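Oxidoreductase (Methanosarcina mazei, PDB 3KA7) binds flavin-adenine dinucleotide and probably acts as an oxidoreductase of the flavin-containing amine oxidoreductase family, its substrate not being established. Local coordinates at residues N387-V397 with L414-K422; W150-W161 with L300-N311. One frame throughout, in Å; residues are numbered along the deposited sequence.

Contact 1 (N387-V397 with L414-K422)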
loop_
_atom_site.group_PDB
_atom_site.type_symbol
_atom_site.label_atom_id
_atom_site.label_comp_id
_atom_site.label_asym_id
_atom_site.label_seq_id
_atom_site.Cartn_x
_atom_site.Cartn_y
_atom_site.Cartn_z
ATOM N N ASN A 387 17.131 2.278 -1.887
ATOM C CA ASN A 387 16.728 3.211 -2.934
ATOM C C ASN A 387 17.860 3.576 -3.873
ATOM O O ASN A 387 17.659 4.368 -4.786
ATOM C CB ASN A 387 16.212 4.518 -2.329
ATOM C CG ASN A 387 15.165 4.298 -1.305
ATOM O OD1 ASN A 387 13.995 4.062 -1.644
ATOM N ND2 ASN A 387 15.558 4.378 -0.021
ATOM N N GLU A 388 19.049 3.017 -3.653
ATOM C CA GLU A 388 20.191 3.372 -4.497
ATOM C C GLU A 388 20.327 2.468 -5.711
ATOM O O GLU A 388 19.758 1.383 -5.753
ATOM C CB GLU A 388 21.484 3.353 -3.680
ATOM C CG GLU A 388 21.428 4.339 -2.519
ATOM C CD GLU A 388 22.751 4.539 -1.808
ATOM O OE1 GLU A 388 23.708 3.778 -2.054
ATOM O OE2 GLU A 388 22.825 5.473 -0.988
ATOM N N THR A 389 21.109 2.928 -6.685
ATOM C CA THR A 389 21.365 2.178 -7.906
ATOM C C THR A 389 22.865 2.222 -8.145
ATOM O O THR A 389 23.599 2.847 -7.366
ATOM C CB THR A 389 20.628 2.786 -9.120
ATOM O OG1 THR A 389 21.238 4.034 -9.499
ATOM C CG2 THR A 389 19.147 3.033 -8.789
ATOM N N PRO A 390 23.332 1.563 -9.211
ATOM C CA PRO A 390 24.759 1.582 -9.536
ATOM C C PRO A 390 25.269 2.962 -9.946
ATOM O O PRO A 390 26.486 3.156 -10.074
ATOM C CB PRO A 390 24.855 0.613 -10.726
ATOM C CG PRO A 390 23.708 -0.319 -10.532
ATOM C CD PRO A 390 22.604 0.549 -9.992
ATOM N N PHE A 391 24.360 3.913 -10.148
ATOM C CA PHE A 391 24.727 5.203 -10.710
ATOM C C PHE A 391 24.522 6.335 -9.714
ATOM O O PHE A 391 23.446 6.478 -9.124
ATOM C CB PHE A 391 23.932 5.472 -11.988
ATOM C CG PHE A 391 24.003 4.353 -12.985
ATOM C CD1 PHE A 391 25.186 4.080 -13.659
ATOM C CD2 PHE A 391 22.891 3.556 -13.231
ATOM C CE1 PHE A 391 25.257 3.036 -14.584
ATOM C CE2 PHE A 391 22.959 2.503 -14.160
ATOM C CZ PHE A 391 24.137 2.247 -14.828
ATOM N N SER A 392 25.553 7.154 -9.529
ATOM C CA SER A 392 25.397 8.315 -8.665
ATOM C C SER A 392 24.343 9.263 -9.204
ATOM O O SER A 392 24.218 9.445 -10.413
ATOM C CB SER A 392 26.736 9.038 -8.468
ATOM O OG SER A 392 27.451 8.359 -7.464
ATOM N N GLY A 393 23.570 9.854 -8.296
ATOM C CA GLY A 393 22.543 10.812 -8.674
ATOM C C GLY A 393 21.256 10.185 -9.192
ATOM O O GLY A 393 20.349 10.896 -9.608
ATOM N N LEU A 394 21.184 8.854 -9.174
ATOM C CA LEU A 394 19.954 8.147 -9.545
ATOM C C LEU A 394 19.420 7.352 -8.365
ATOM O O LEU A 394 20.099 6.446 -7.868
ATOM C CB LEU A 394 20.213 7.207 -10.730
ATOM C CG LEU A 394 19.037 6.298 -11.115
ATOM C CD1 LEU A 394 17.841 7.119 -11.555
ATOM C CD2 LEU A 394 19.468 5.335 -12.203
ATOM N N TYR A 395 18.213 7.703 -7.918
ATOM C CA TYR A 395 17.537 7.009 -6.818
ATOM C C TYR A 395 16.162 6.480 -7.236
ATOM O O TYR A 395 15.529 7.019 -8.139
ATOM C CB TYR A 395 17.363 7.946 -5.623
ATOM C CG TYR A 395 18.683 8.401 -5.012
ATOM C CD1 TYR A 395 19.276 7.677 -3.986
ATOM C CD2 TYR A 395 19.328 9.542 -5.473
ATOM C CE1 TYR A 395 20.489 8.083 -3.423
ATOM C CE2 TYR A 395 20.543 9.954 -4.924
ATOM C CZ TYR A 395 21.111 9.219 -3.893
ATOM O OH TYR A 395 22.317 9.614 -3.333
ATOM N N VAL A 396 15.716 5.430 -6.561
ATOM C CA VAL A 396 14.395 4.846 -6.816
ATOM C C VAL A 396 13.507 5.020 -5.594
ATOM O O VAL A 396 13.904 4.690 -4.468
ATOM C CB VAL A 396 14.502 3.341 -7.146
ATOM C CG1 VAL A 396 13.091 2.713 -7.264
ATOM C CG2 VAL A 396 15.322 3.148 -8.402
ATOM N N VAL A 397 12.306 5.548 -5.818
ATOM C CA VAL A 397 11.320 5.673 -4.754
ATOM C C VAL A 397 10.009 5.018 -5.172
ATOM O O VAL A 397 9.809 4.695 -6.347
ATOM C CB VAL A 397 11.049 7.139 -4.408
ATOM C CG1 VAL A 397 12.355 7.810 -3.946
ATOM C CG2 VAL A 397 10.470 7.879 -5.619
ATOM N N LEU A 414 8.559 6.632 4.030
ATOM C CA LEU A 414 9.839 6.388 4.705
ATOM C C LEU A 414 10.975 6.312 3.702
ATOM O O LEU A 414 12.044 6.875 3.918
ATOM C CB LEU A 414 9.778 5.112 5.547
ATOM C CG LEU A 414 8.923 5.205 6.808
ATOM C CD1 LEU A 414 8.662 3.820 7.410
ATOM C CD2 LEU A 414 9.574 6.131 7.830
ATOM N N GLY A 415 10.740 5.616 2.594
ATOM C CA GLY A 415 11.746 5.526 1.533
ATOM C C GLY A 415 12.102 6.881 0.931
ATOM O O GLY A 415 13.276 7.186 0.737
ATOM N N VAL A 416 11.100 7.703 0.630
ATOM C CA VAL A 416 11.371 9.023 0.067
ATOM C C VAL A 416 12.183 9.840 1.071
ATOM O O VAL A 416 13.151 10.495 0.698
ATOM C CB VAL A 416 10.072 9.783 -0.314
ATOM C CG1 VAL A 416 10.387 11.204 -0.766
ATOM C CG2 VAL A 416 9.313 9.031 -1.411
HETATM N N MSE A 417 11.808 9.767 2.349
HETATM C CA MSE A 417 12.545 10.492 3.393
HETATM C C MSE A 417 14.013 10.071 3.406
HETATM O O MSE A 417 14.909 10.901 3.561
HETATM C CB MSE A 417 11.924 10.243 4.766
HETATM C CG MSE A 417 10.552 10.870 4.961
HETATM SE SE MSE A 417 9.795 10.289 6.662
HETATM C CE MSE A 417 8.459 11.693 6.923
ATOM N N SER A 418 14.259 8.778 3.228
ATOM C CA SER A 418 15.630 8.258 3.210
ATOM C C SER A 418 16.459 8.860 2.075
ATOM O O SER A 418 17.607 9.282 2.268
ATOM C CB SER A 418 15.611 6.729 3.118
ATOM O OG SER A 418 16.924 6.225 2.966
ATOM N N VAL A 419 15.870 8.914 0.886
ATOM C CA VAL A 419 16.521 9.512 -0.270
ATOM C C VAL A 419 16.795 10.992 -0.037
ATOM O O VAL A 419 17.895 11.485 -0.309
ATOM C CB VAL A 419 15.667 9.335 -1.526
ATOM C CG1 VAL A 419 16.163 10.210 -2.650
ATOM C CG2 VAL A 419 15.651 7.863 -1.937
HETATM N N MSE A 420 15.789 11.700 0.456
HETATM C CA MSE A 420 15.927 13.133 0.696
HETATM C C MSE A 420 17.087 13.403 1.658
HETATM O O MSE A 420 17.857 14.340 1.462
HETATM C CB MSE A 420 14.629 13.699 1.270
HETATM C CG MSE A 420 13.414 13.575 0.346
HETATM SE SE MSE A 420 13.589 14.570 -1.315
HETATM C CE MSE A 420 13.950 13.092 -2.564
ATOM N N GLU A 421 17.206 12.580 2.693
ATOM C CA GLU A 421 18.270 12.748 3.681
ATOM C C GLU A 421 19.627 12.490 3.044
ATOM O O GLU A 421 20.622 13.145 3.372
ATOM C CB GLU A 421 18.042 11.817 4.870
ATOM C CG GLU A 421 16.764 12.133 5.654
ATOM C CD GLU A 421 16.280 10.974 6.513
ATOM O OE1 GLU A 421 17.071 10.044 6.782
ATOM O OE2 GLU A 421 15.094 10.991 6.921
ATOM N N LYS A 422 19.665 11.539 2.120
ATOM C CA LYS A 422 20.893 11.232 1.405
ATOM C C LYS A 422 21.284 12.378 0.487
ATOM O O LYS A 422 22.456 12.765 0.458
ATOM C CB LYS A 422 20.748 9.927 0.609
ATOM C CG LYS A 422 20.807 8.678 1.475
ATOM C CD LYS A 422 20.542 7.407 0.668
ATOM C CE LYS A 422 20.635 6.173 1.559
ATOM N NZ LYS A 422 20.419 4.923 0.785
#
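Val419 sets its CG2 methyl 3.4 Å from Asn387 CB, while its CG1, anti to the backbone N (chi1 167°), lies 3.9 Å from Tyr395 CG. Val397 extends this apolar seam, its CB 3.9 Å from Val416 CG2. Several backbone groups are paired within their own segments. Asn387 O accepts from Val396 N at 2.8 Å, and Gly415 O from Val419 N along the helix. Before the type II turn from Phe391 to Leu394, Thr389 OG1 serves twice, accepting from Phe391 N in an ST turn and donating to Leu394 O at 3.1 Å. Tyr395 pairs its backbone with Val244 and Ser246 of the neighbouring parallel strand. Across the contact, the extended Lys422 chain passes Tyr395 CE1 and brings NZ to Glu388 OE2 (3.0 Å), a salt bridge from 51° out of the carboxylate plane. At Asn387 an alanine would keep CB against Val419 but lose the amide, and would probably leave a gap next to Val419 CG2. Helix 408-421 thus packs on edge strand 394-396 of the Rossmann-type sheet through Val397, Val416 and Val419 with Asn387 and the Tyr395 ring, and the ion pair of exposed Glu388 with Lys422, just past the helix, closes the outer side.

Contact 2 (W150-W161 with L300-N311)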
loop_
_atom_site.group_PDB
_atom_site.type_symbol
_atom_site.label_atom_id
_atom_site.label_comp_id
_atom_site.label_asym_id
_atom_site.label_seq_id
_atom_site.Cartn_x
_atom_site.Cartn_y
_atom_site.Cartn_z
ATOM N N TRP A 150 -7.330 -19.961 15.369
ATOM C CA TRP A 150 -7.833 -18.578 15.311
ATOM C C TRP A 150 -6.733 -17.568 14.999
ATOM O O TRP A 150 -6.910 -16.674 14.171
ATOM C CB TRP A 150 -8.534 -18.193 16.621
ATOM C CG TRP A 150 -8.625 -16.693 16.918
ATOM C CD1 TRP A 150 -8.161 -16.051 18.037
ATOM C CD2 TRP A 150 -9.216 -15.675 16.094
ATOM N NE1 TRP A 150 -8.418 -14.703 17.956
ATOM C CE2 TRP A 150 -9.073 -14.447 16.777
ATOM C CE3 TRP A 150 -9.843 -15.683 14.841
ATOM C CZ2 TRP A 150 -9.532 -13.237 16.252
ATOM C CZ3 TRP A 150 -10.306 -14.478 14.321
ATOM C CH2 TRP A 150 -10.151 -13.275 15.029
ATOM N N LEU A 151 -5.590 -17.699 15.659
ATOM C CA LEU A 151 -4.548 -16.713 15.438
ATOM C C LEU A 151 -4.005 -16.760 14.006
ATOM O O LEU A 151 -3.609 -15.718 13.475
ATOM C CB LEU A 151 -3.412 -16.842 16.460
ATOM C CG LEU A 151 -3.781 -16.535 17.909
ATOM C CD1 LEU A 151 -2.486 -16.537 18.750
ATOM C CD2 LEU A 151 -4.520 -15.200 18.013
ATOM N N ILE A 152 -3.981 -17.942 13.387
ATOM C CA ILE A 152 -3.513 -18.054 11.991
ATOM C C ILE A 152 -4.535 -17.459 11.021
ATOM O O ILE A 152 -4.168 -16.738 10.090
ATOM C CB ILE A 152 -3.153 -19.503 11.585
ATOM C CG1 ILE A 152 -2.008 -20.026 12.469
ATOM C CG2 ILE A 152 -2.710 -19.554 10.132
ATOM C CD1 ILE A 152 -0.796 -19.112 12.480
ATOM N N LYS A 153 -5.817 -17.740 11.248
ATOM C CA LYS A 153 -6.866 -17.121 10.424
ATOM C C LYS A 153 -6.805 -15.599 10.540
ATOM O O LYS A 153 -6.899 -14.879 9.535
ATOM C CB LYS A 153 -8.258 -17.599 10.853
ATOM C CG LYS A 153 -8.395 -19.097 10.877
ATOM C CD LYS A 153 -8.200 -19.682 9.512
ATOM C CE LYS A 153 -9.456 -19.560 8.685
ATOM N NZ LYS A 153 -9.332 -20.319 7.400
ATOM N N PHE A 154 -6.662 -15.115 11.772
ATOM C CA PHE A 154 -6.610 -13.682 12.042
ATOM C C PHE A 154 -5.374 -13.090 11.373
ATOM O O PHE A 154 -5.464 -12.087 10.673
ATOM C CB PHE A 154 -6.591 -13.438 13.561
ATOM C CG PHE A 154 -6.403 -12.003 13.948
ATOM C CD1 PHE A 154 -7.321 -11.044 13.573
ATOM C CD2 PHE A 154 -5.306 -11.614 14.710
ATOM C CE1 PHE A 154 -7.151 -9.720 13.922
ATOM C CE2 PHE A 154 -5.126 -10.295 15.069
ATOM C CZ PHE A 154 -6.059 -9.339 14.670
ATOM N N ALA A 155 -4.224 -13.734 11.568
ATOM C CA ALA A 155 -2.969 -13.264 10.951
ATOM C C ALA A 155 -3.064 -13.219 9.430
ATOM O O ALA A 155 -2.608 -12.256 8.799
ATOM C CB ALA A 155 -1.811 -14.130 11.377
ATOM N N ASP A 156 -3.646 -14.255 8.829
ATOM C CA ASP A 156 -3.783 -14.270 7.366
ATOM C C ASP A 156 -4.677 -13.135 6.884
ATOM O O ASP A 156 -4.451 -12.558 5.824
ATOM C CB ASP A 156 -4.360 -15.599 6.872
ATOM C CG ASP A 156 -3.312 -16.676 6.687
ATOM O OD1 ASP A 156 -2.093 -16.371 6.705
ATOM O OD2 ASP A 156 -3.719 -17.846 6.514
ATOM N N SER A 157 -5.723 -12.830 7.647
ATOM C CA SER A 157 -6.603 -11.723 7.288
ATOM C C SER A 157 -5.859 -10.386 7.387
ATOM O O SER A 157 -5.893 -9.558 6.467
ATOM C CB SER A 157 -7.838 -11.730 8.182
ATOM O OG SER A 157 -8.669 -10.619 7.911
ATOM N N PHE A 158 -5.165 -10.178 8.496
ATOM C CA PHE A 158 -4.380 -8.969 8.645
ATOM C C PHE A 158 -3.338 -8.831 7.536
ATOM O O PHE A 158 -3.212 -7.767 6.935
ATOM C CB PHE A 158 -3.687 -8.920 10.007
ATOM C CG PHE A 158 -2.674 -7.833 10.104
ATOM C CD1 PHE A 158 -3.072 -6.526 10.307
ATOM C CD2 PHE A 158 -1.328 -8.107 9.945
ATOM C CE1 PHE A 158 -2.132 -5.506 10.380
ATOM C CE2 PHE A 158 -0.387 -7.097 10.014
ATOM C CZ PHE A 158 -0.796 -5.792 10.226
ATOM N N CYS A 159 -2.579 -9.898 7.289
ATOM C CA CYS A 159 -1.510 -9.872 6.278
ATOM C C CYS A 159 -2.039 -9.703 4.851
ATOM O O CYS A 159 -1.423 -9.019 4.014
ATOM C CB CYS A 159 -0.667 -11.140 6.360
ATOM S SG CYS A 159 0.430 -11.226 7.809
ATOM N N GLY A 160 -3.173 -10.331 4.575
ATOM C CA GLY A 160 -3.829 -10.207 3.277
ATOM C C GLY A 160 -4.322 -8.797 3.007
ATOM O O GLY A 160 -4.035 -8.227 1.952
ATOM N N TRP A 161 -5.046 -8.221 3.968
ATOM C CA TRP A 161 -5.525 -6.847 3.844
ATOM C C TRP A 161 -4.394 -5.812 3.812
ATOM O O TRP A 161 -4.319 -4.994 2.889
ATOM C CB TRP A 161 -6.475 -6.502 4.997
ATOM C CG TRP A 161 -6.819 -5.044 5.018
ATOM C CD1 TRP A 161 -6.203 -4.068 5.749
ATOM C CD2 TRP A 161 -7.825 -4.398 4.248
ATOM N NE1 TRP A 161 -6.778 -2.846 5.486
ATOM C CE2 TRP A 161 -7.783 -3.023 4.571
ATOM C CE3 TRP A 161 -8.781 -4.848 3.327
ATOM C CZ2 TRP A 161 -8.645 -2.096 3.995
ATOM C CZ3 TRP A 161 -9.633 -3.919 2.749
ATOM C CH2 TRP A 161 -9.557 -2.558 3.086
ATOM N N LEU A 300 -12.077 -6.677 9.078
ATOM C CA LEU A 300 -11.330 -7.864 8.665
ATOM C C LEU A 300 -12.237 -9.089 8.633
ATOM O O LEU A 300 -13.121 -9.240 9.480
ATOM C CB LEU A 300 -10.147 -8.113 9.609
ATOM C CG LEU A 300 -9.046 -7.054 9.528
ATOM C CD1 LEU A 300 -7.966 -7.353 10.568
ATOM C CD2 LEU A 300 -8.452 -6.986 8.111
ATOM N N THR A 301 -12.031 -9.970 7.652
ATOM C CA THR A 301 -12.930 -11.106 7.462
ATOM C C THR A 301 -12.140 -12.414 7.332
ATOM O O THR A 301 -11.936 -12.924 6.229
ATOM C CB THR A 301 -13.810 -10.911 6.204
ATOM O OG1 THR A 301 -12.967 -10.696 5.058
ATOM C CG2 THR A 301 -14.748 -9.691 6.359
ATOM N N PRO A 302 -11.687 -12.967 8.466
ATOM C CA PRO A 302 -10.741 -14.082 8.408
ATOM C C PRO A 302 -11.314 -15.422 7.956
ATOM O O PRO A 302 -10.540 -16.312 7.588
ATOM C CB PRO A 302 -10.180 -14.185 9.842
ATOM C CG PRO A 302 -10.933 -13.241 10.676
ATOM C CD PRO A 302 -11.838 -12.388 9.808
ATOM N N TYR A 303 -12.640 -15.573 7.965
ATOM C CA TYR A 303 -13.241 -16.881 7.668
ATOM C C TYR A 303 -13.948 -16.923 6.314
ATOM O O TYR A 303 -15.157 -17.168 6.234
ATOM C CB TYR A 303 -14.169 -17.322 8.816
ATOM C CG TYR A 303 -13.362 -17.650 10.049
ATOM C CD1 TYR A 303 -12.985 -18.953 10.322
ATOM C CD2 TYR A 303 -12.929 -16.637 10.907
ATOM C CE1 TYR A 303 -12.207 -19.263 11.437
ATOM C CE2 TYR A 303 -12.147 -16.931 12.036
ATOM C CZ TYR A 303 -11.787 -18.246 12.284
ATOM O OH TYR A 303 -11.017 -18.551 13.385
ATOM N N THR A 304 -13.173 -16.681 5.260
ATOM C CA THR A 304 -13.667 -16.617 3.896
ATOM C C THR A 304 -12.793 -17.497 3.014
ATOM O O THR A 304 -11.761 -18.021 3.461
ATOM C CB THR A 304 -13.496 -15.212 3.355
ATOM O OG1 THR A 304 -12.105 -14.868 3.434
ATOM C CG2 THR A 304 -14.317 -14.206 4.190
ATOM N N ARG A 305 -13.185 -17.622 1.747
ATOM C CA ARG A 305 -12.348 -18.280 0.738
ATOM C C ARG A 305 -11.161 -17.400 0.352
ATOM O O ARG A 305 -10.037 -17.888 0.237
ATOM C CB ARG A 305 -13.152 -18.552 -0.534
ATOM C CG ARG A 305 -14.374 -19.441 -0.348
ATOM C CD ARG A 305 -15.386 -19.186 -1.456
ATOM N NE ARG A 305 -16.609 -19.952 -1.239
ATOM C CZ ARG A 305 -17.566 -19.595 -0.390
ATOM N NH1 ARG A 305 -17.458 -18.476 0.318
ATOM N NH2 ARG A 305 -18.638 -20.358 -0.247
ATOM N N ARG A 306 -11.421 -16.107 0.154
ATOM C CA ARG A 306 -10.411 -15.189 -0.395
ATOM C C ARG A 306 -10.424 -13.777 0.206
ATOM O O ARG A 306 -9.364 -13.199 0.439
ATOM C CB ARG A 306 -10.555 -15.081 -1.912
ATOM C CG ARG A 306 -10.107 -16.318 -2.656
ATOM C CD ARG A 306 -8.610 -16.446 -2.525
ATOM N NE ARG A 306 -8.087 -17.762 -2.866
ATOM C CZ ARG A 306 -8.334 -18.395 -3.996
ATOM N NH1 ARG A 306 -9.107 -17.813 -4.903
ATOM N NH2 ARG A 306 -7.799 -19.593 -4.233
ATOM N N ILE A 307 -11.604 -13.198 0.415
ATOM C CA ILE A 307 -11.671 -11.798 0.885
ATOM C C ILE A 307 -11.029 -11.642 2.266
ATOM O O ILE A 307 -11.344 -12.391 3.192
ATOM C CB ILE A 307 -13.117 -11.258 0.880
ATOM C CG1 ILE A 307 -13.594 -11.106 -0.575
ATOM C CG2 ILE A 307 -13.183 -9.900 1.560
ATOM C CD1 ILE A 307 -15.048 -10.646 -0.730
ATOM N N ASN A 308 -10.089 -10.707 2.385
ATOM C CA ASN A 308 -9.370 -10.499 3.653
ATOM C C ASN A 308 -9.969 -9.400 4.516
ATOM O O ASN A 308 -9.846 -9.403 5.747
ATOM C CB ASN A 308 -7.913 -10.149 3.383
ATOM C CG ASN A 308 -7.208 -11.212 2.587
ATOM O OD1 ASN A 308 -6.730 -10.939 1.498
ATOM N ND2 ASN A 308 -7.169 -12.449 3.117
ATOM N N GLY A 309 -10.581 -8.422 3.870
ATOM C CA GLY A 309 -11.250 -7.377 4.630
ATOM C C GLY A 309 -11.917 -6.377 3.716
ATOM O O GLY A 309 -11.816 -6.461 2.492
ATOM N N VAL A 310 -12.608 -5.427 4.319
ATOM C CA VAL A 310 -13.321 -4.453 3.533
ATOM C C VAL A 310 -13.361 -3.129 4.277
ATOM O O VAL A 310 -13.223 -3.111 5.505
ATOM C CB VAL A 310 -14.732 -5.011 3.150
ATOM C CG1 VAL A 310 -15.008 -6.365 3.800
ATOM C CG2 VAL A 310 -15.836 -4.007 3.330
ATOM N N ASN A 311 -13.471 -2.023 3.537
ATOM C CA ASN A 311 -13.698 -0.717 4.163
ATOM C C ASN A 311 -14.855 0.024 3.515
ATOM O O ASN A 311 -15.451 -0.467 2.561
ATOM C CB ASN A 311 -12.422 0.151 4.265
ATOM C CG ASN A 311 -11.957 0.748 2.934
ATOM O OD1 ASN A 311 -12.585 0.586 1.884
ATOM N ND2 ASN A 311 -10.827 1.468 2.990
HETATM O O HOH W 1 -7.962 -15.844 7.087
HETATM O O HOH W 2 -10.313 -18.572 5.682
#
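Ser157 donates OG to Asn308 O at 2.7 Å, in the carbonyl plane with a C=O...donor angle of 146°. That carbonyl also accepts from Thr301 N, so two donors grip it where helix segment 150-161 crosses strand 307-311 at 60°. Gly160 faces Asn308 so closely that a CB there would clash with CG; Asn308 OD1 bonds to Tyr333 N of the next strand. Lys153 lies across Tyr303. Its CB touches CZ of the Tyr303 ring, and CG comes within 3.7 Å of Tyr303 OH. Bends at chi2 and chi3 then carry CD round and bring CE over the ring, 4.3 Å from the centroid, as an off-centre CH-pi contact. NZ ends on a water at 2.6 Å, which donates to Pro302 O and Thr304 O. A second water joins Pro302 O to Lys153 O. Pro302 CB lies 3.4 Å from Lys153 O, and its CG sits at the edge of the Trp150 ring. Trp150 and Tyr303 meet at their edges, Trp150 CE3 lying 3.4 Å from Tyr303 OH, while Trp150 NE1 is held by Phe109 O. At the other end of the helix segment Trp161 CZ3 rests 3.4 Å from Gly309 O, its CB lies against Leu300 CD2, and CH2 reaches Asn311, whose ND2 binds Phe54 O. The helix therefore lies on strands 298-300 and 307-311 and on the loop between them, with the waters and Tyr303 on the loop side, and the close approach at Gly160 depends on the absence of a side chain.

Contacts 1 and 2 lie on opposite sides of the chain's centre, their own centres 34 Å apart and their nearest atoms about 14 Å apart. What they share is nearness to the cofactor. In contact 1 the side chain of Val397 is about 6 Å from the bound FAD, and the Val416 side chain is about 4 Å from that of the FAD-binding Gly11, at the start of helix 10-21, in what is probably the Rossmann-type glycine motif. In contact 2 the Trp161 side chain is about 5 Å from FAD and about 4 Å from that of Phe54, with the Asn311 side chain about 4 Å from that of Met56, both FAD-binding residues. Contact 1 belongs to the parallel nucleotide-binding sheet, contact 2 to the mixed sheet.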